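Local coordinates for protein glycerate dehydrogenase/glyoxylate reductase (Thermus thermophilus, PDB 2CUK) that probably reduces glyoxylate and hydroxypyruvate with a nicotinamide cofactor, as an NAD-binding member of the D-isomer specific 2-hydroxyacid dehydrogenase family, at residues L110-R116 with L137-L142; L239-R244 with P265-N271. Residue numbers count along the deposited sequence, not the author numbering.

Contact 1: residues L110-R116 with L137-L142; sequences LLAVARR and LLGLDL
A buried contact joins the C-terminal end of helix 99-114 to a loop that leads toward strand 146-150 of the nucleotide-binding sheet. Arg116, with positive phi (51°), is the C-prime residue of a Schellman motif: its N hydrogen-bonds to Val113 O at 3.2 Å, and the next backbone N to Ala112 O. The loop has left-handed phi/psi at Leu137 (51/46), is extended from Leu138 to Asp141, and passes closest where the CA atoms of Arg115 and Gly139 lie 4.5 Å apart. Here Ala114 O accepts a hydrogen bond from Leu140 N (2.9 Å) and also meets Gly139 CA, where a CB would clash, at 3.2 Å in a CA-H...O contact. Arg116 (m, t, p) lays one guanidinium face over Leu137 CA while NH1 donates to Leu138 O at 3.0 Å, and its NH2 forms a salt bridge with Glu119. A water oxygen accepts from Arg115 NE (2.9 Å) and lies 3.0 Å from both Arg115 O and Leu137 O. At the other end Leu142 (m, t) points toward the helix, with CD1 3.7 Å from Leu111 CD2 and CD2 4.0 Å from Ala114 CB. Arg115 hydrogen-bonds to Ala101 O and Gly279 O of the second subunit, and Asp141 to its Thr285. The arrangement is a Schellman-terminated helix whose Ala114 carbonyl accepts a hydrogen bond from the loop backbone at Leu140, set at the dimer interface.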
# COMPACT_ATOMS: atom_id res chain seq x y z
N LEU A 110 2.93 -4.94 3.23
CA LEU A 110 4.29 -4.62 3.64
C LEU A 110 4.39 -3.12 3.88
O LEU A 110 4.89 -2.67 4.92
CB LEU A 110 5.29 -5.05 2.56
CG LEU A 110 6.72 -4.52 2.70
CD1 LEU A 110 7.27 -4.81 4.09
CD2 LEU A 110 7.61 -5.15 1.64
N LEU A 111 3.90 -2.33 2.93
CA LEU A 111 3.93 -0.88 3.03
C LEU A 111 3.01 -0.39 4.14
O LEU A 111 3.33 0.58 4.83
CB LEU A 111 3.53 -0.25 1.70
CG LEU A 111 4.55 -0.41 0.56
CD1 LEU A 111 3.91 -0.03 -0.77
CD2 LEU A 111 5.76 0.47 0.86
N ALA A 112 1.87 -1.05 4.30
CA ALA A 112 0.92 -0.66 5.34
C ALA A 112 1.57 -0.75 6.72
O ALA A 112 1.39 0.13 7.55
CB ALA A 112 -0.31 -1.55 5.29
N VAL A 113 2.31 -1.83 6.95
CA VAL A 113 2.99 -2.07 8.22
C VAL A 113 4.26 -1.23 8.35
O VAL A 113 4.43 -0.50 9.33
CB VAL A 113 3.37 -3.56 8.38
CG1 VAL A 113 4.22 -3.77 9.64
CG2 VAL A 113 2.12 -4.41 8.45
N ALA A 114 5.14 -1.33 7.36
CA ALA A 114 6.42 -0.63 7.37
C ALA A 114 6.25 0.88 7.59
O ALA A 114 6.99 1.51 8.33
CB ALA A 114 7.12 -0.89 6.04
N ARG A 115 5.25 1.45 6.90
CA ARG A 115 5.10 2.91 6.98
C ARG A 115 3.85 3.33 7.76
O ARG A 115 3.39 4.47 7.70
CB ARG A 115 5.03 3.46 5.55
CG ARG A 115 6.30 3.16 4.75
CD ARG A 115 7.51 3.93 5.28
NE ARG A 115 7.13 5.31 5.61
CZ ARG A 115 7.36 6.26 4.68
NH1 ARG A 115 7.89 5.93 3.52
NH2 ARG A 115 7.03 7.53 4.94
N ARG A 116 3.28 2.36 8.50
CA ARG A 116 2.19 2.68 9.42
C ARG A 116 1.06 3.46 8.75
O ARG A 116 0.55 4.44 9.27
CB ARG A 116 2.76 3.49 10.58
CG ARG A 116 3.97 2.81 11.22
CD ARG A 116 4.69 3.72 12.22
NE ARG A 116 3.89 3.87 13.43
CZ ARG A 116 4.44 4.55 14.45
NH1 ARG A 116 5.65 5.06 14.33
NH2 ARG A 116 3.74 4.74 15.57
N LEU A 137 4.93 9.41 13.42
CA LEU A 137 4.70 8.17 12.68
C LEU A 137 5.88 7.67 11.85
O LEU A 137 5.71 7.27 10.69
CB LEU A 137 3.47 8.34 11.80
CG LEU A 137 2.16 8.51 12.58
CD1 LEU A 137 1.07 9.07 11.69
CD2 LEU A 137 1.76 7.16 13.18
N LEU A 138 7.06 7.67 12.44
CA LEU A 138 8.25 7.21 11.73
C LEU A 138 8.17 5.71 11.47
O LEU A 138 7.85 4.93 12.36
CB LEU A 138 9.51 7.52 12.55
CG LEU A 138 9.82 9.00 12.78
CD1 LEU A 138 11.05 9.15 13.67
CD2 LEU A 138 10.05 9.69 11.44
N GLY A 139 8.44 5.32 10.23
CA GLY A 139 8.39 3.91 9.88
C GLY A 139 9.74 3.41 9.42
O GLY A 139 10.78 3.99 9.75
N LEU A 140 9.73 2.33 8.65
CA LEU A 140 10.97 1.75 8.15
C LEU A 140 11.19 2.05 6.68
O LEU A 140 10.33 1.78 5.85
CB LEU A 140 10.95 0.23 8.31
CG LEU A 140 10.79 -0.39 9.69
CD1 LEU A 140 10.83 -1.91 9.55
CD2 LEU A 140 11.89 0.09 10.62
N ASP A 141 12.35 2.63 6.36
CA ASP A 141 12.70 2.89 4.97
C ASP A 141 13.02 1.50 4.43
O ASP A 141 13.75 0.74 5.07
CB ASP A 141 13.94 3.79 4.88
CG ASP A 141 13.64 5.23 5.22
OD1 ASP A 141 12.96 5.91 4.42
OD2 ASP A 141 14.08 5.70 6.29
N LEU A 142 12.50 1.16 3.26
CA LEU A 142 12.72 -0.16 2.68
C LEU A 142 14.02 -0.34 1.91
O LEU A 142 14.50 -1.46 1.76
CB LEU A 142 11.55 -0.51 1.75
CG LEU A 142 10.17 -0.57 2.41
CD1 LEU A 142 9.11 -0.90 1.35
CD2 LEU A 142 10.17 -1.61 3.51
O HOH W 1 5.74 6.24 7.92
O HOH W 2 10.17 3.76 3.08
O HOH W 3 7.27 7.83 15.32

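Contact 2: residues L239-R244 with P265-N271; sequences LVEALR and PLYALPN
Apolar packing dominates the meeting of helix 236-243 with the loop that precedes edge strand 272-274. Residues 265-267 have helical phi/psi, and the turn is held by Ala268 N to Pro265 O (2.9 Å) and Leu269 N to Leu266 O (3.2 Å) before Leu269 becomes extended (-97/113). Val240 and Leu266 are the closest backbone pair, with CA atoms 6.2 Å apart. Val240 (chi1 t) sets CG2 3.8 Å from Leu266 CG and 4.1 Å from Pro265 CG. Leu243 (m, t) points toward the loop, placing CD1 3.4 Å from Leu266 CD2 and CB 3.7 Å from Leu269 CD1. Leu266 also touches Leu252, and Leu243 touches Ala250, both of strand 249-252. At the more exposed margin, Arg244 NH1 lies 4.0 Å from Leu269 CD2.

One polar link joins the segments: Asn271, with chi1 p, donates from ND2 to Leu243 O at 3.1 Å, and the same ND2 also bonds to Phe248 O. The contact is thus mainly hydrophobic: its close fit comes from the side chains of Val240, Leu243, Leu266 and Leu269, while the Asn271 amide ties the C-terminal part of the helix to the residue just before the last strand of this Rossmann-type sheet.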
# COMPACT_ATOMS: atom_id res chain seq x y z
N LEU A 239 2.36 -15.46 17.45
CA LEU A 239 2.57 -14.20 16.75
C LEU A 239 2.22 -13.04 17.67
O LEU A 239 2.92 -12.03 17.70
CB LEU A 239 1.72 -14.14 15.48
CG LEU A 239 1.88 -12.85 14.67
CD1 LEU A 239 3.34 -12.65 14.26
CD2 LEU A 239 0.99 -12.91 13.43
N VAL A 240 1.12 -13.18 18.42
CA VAL A 240 0.70 -12.14 19.36
C VAL A 240 1.84 -11.87 20.35
O VAL A 240 2.17 -10.72 20.64
CB VAL A 240 -0.55 -12.56 20.17
CG1 VAL A 240 -0.79 -11.58 21.32
CG2 VAL A 240 -1.77 -12.61 19.26
N GLU A 241 2.43 -12.94 20.85
CA GLU A 241 3.54 -12.83 21.79
C GLU A 241 4.71 -12.05 21.21
O GLU A 241 5.23 -11.13 21.84
CB GLU A 241 4.02 -14.23 22.19
CG GLU A 241 3.00 -15.05 22.97
CD GLU A 241 3.45 -16.49 23.21
OE1 GLU A 241 4.67 -16.75 23.16
OE2 GLU A 241 2.58 -17.35 23.46
N ALA A 242 5.10 -12.41 19.99
CA ALA A 242 6.22 -11.79 19.28
C ALA A 242 5.99 -10.34 18.89
O ALA A 242 6.94 -9.58 18.71
CB ALA A 242 6.57 -12.61 18.03
N LEU A 243 4.72 -9.96 18.75
CA LEU A 243 4.38 -8.60 18.35
C LEU A 243 4.43 -7.60 19.49
O LEU A 243 4.45 -6.39 19.25
CB LEU A 243 3.00 -8.57 17.70
CG LEU A 243 2.91 -9.11 16.27
CD1 LEU A 243 1.47 -9.20 15.84
CD2 LEU A 243 3.69 -8.20 15.33
N ARG A 244 4.45 -8.07 20.72
CA ARG A 244 4.47 -7.15 21.84
C ARG A 244 5.75 -6.33 21.94
O ARG A 244 5.72 -5.20 22.42
CB ARG A 244 4.19 -7.89 23.16
CG ARG A 244 2.77 -8.45 23.21
CD ARG A 244 2.35 -8.88 24.60
NE ARG A 244 1.06 -9.57 24.59
CZ ARG A 244 -0.10 -9.00 24.30
NH1 ARG A 244 -0.16 -7.70 24.01
NH2 ARG A 244 -1.22 -9.72 24.31
N PRO A 265 -6.81 -10.64 20.36
CA PRO A 265 -5.76 -9.65 20.65
C PRO A 265 -5.04 -9.01 19.46
O PRO A 265 -4.60 -7.87 19.55
CB PRO A 265 -4.82 -10.40 21.60
CG PRO A 265 -5.16 -11.86 21.39
CD PRO A 265 -6.64 -11.84 21.19
N LEU A 266 -4.90 -9.73 18.35
CA LEU A 266 -4.22 -9.14 17.20
C LEU A 266 -4.87 -7.83 16.76
O LEU A 266 -4.19 -6.93 16.29
CB LEU A 266 -4.21 -10.11 16.01
CG LEU A 266 -3.08 -11.14 16.00
CD1 LEU A 266 -3.23 -12.05 14.80
CD2 LEU A 266 -1.73 -10.42 15.97
N TYR A 267 -6.19 -7.72 16.93
CA TYR A 267 -6.90 -6.51 16.54
C TYR A 267 -6.58 -5.33 17.44
O TYR A 267 -6.79 -4.18 17.05
CB TYR A 267 -8.41 -6.75 16.53
CG TYR A 267 -8.90 -7.59 15.38
CD1 TYR A 267 -8.76 -7.16 14.06
CD2 TYR A 267 -9.51 -8.83 15.61
CE1 TYR A 267 -9.22 -7.95 13.00
CE2 TYR A 267 -9.97 -9.61 14.56
CZ TYR A 267 -9.82 -9.17 13.26
OH TYR A 267 -10.29 -9.95 12.22
N ALA A 268 -6.08 -5.61 18.64
CA ALA A 268 -5.74 -4.55 19.58
C ALA A 268 -4.28 -4.09 19.43
O ALA A 268 -3.84 -3.17 20.11
CB ALA A 268 -5.99 -5.04 21.01
N LEU A 269 -3.54 -4.74 18.53
CA LEU A 269 -2.14 -4.38 18.30
C LEU A 269 -2.00 -3.45 17.10
O LEU A 269 -2.26 -3.85 15.96
CB LEU A 269 -1.29 -5.64 18.08
CG LEU A 269 -1.19 -6.59 19.28
CD1 LEU A 269 -0.40 -7.84 18.89
CD2 LEU A 269 -0.51 -5.86 20.43
N PRO A 270 -1.60 -2.20 17.33
CA PRO A 270 -1.44 -1.23 16.25
C PRO A 270 -0.39 -1.61 15.20
O PRO A 270 -0.45 -1.12 14.07
CB PRO A 270 -1.10 0.07 16.98
CG PRO A 270 -0.47 -0.40 18.26
CD PRO A 270 -1.34 -1.57 18.64
N ASN A 271 0.55 -2.48 15.55
CA ASN A 271 1.57 -2.90 14.59
C ASN A 271 1.17 -4.15 13.81
O ASN A 271 1.99 -4.78 13.14
CB ASN A 271 2.93 -3.09 15.29
CG ASN A 271 2.91 -4.16 16.37
OD1 ASN A 271 1.88 -4.40 17.01
ND2 ASN A 271 4.05 -4.79 16.60

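Contact 1 closes before contact 2 opens, and the two follow in series along the chain, their centres about 16 Å apart on the same side of the chain's centre. Both belong to the NAD-binding domain and border its six-stranded parallel sheet: contact 1 packs on strand 224-227 through Ile224 and Leu226, whereas contact 2 packs on strands 249-252 and 272-274, the latter at one edge. They touch where Val113 CG1 lies 4.3 Å from Asn271 O, and Phe248 lies near both, against Leu140 and bonded to Asn271. Contact 1 lies at the dimer interface, while near contact 2 Tyr267 packs on Ala124 of the second subunit; contact 1 is thus much the more involved in the dimer.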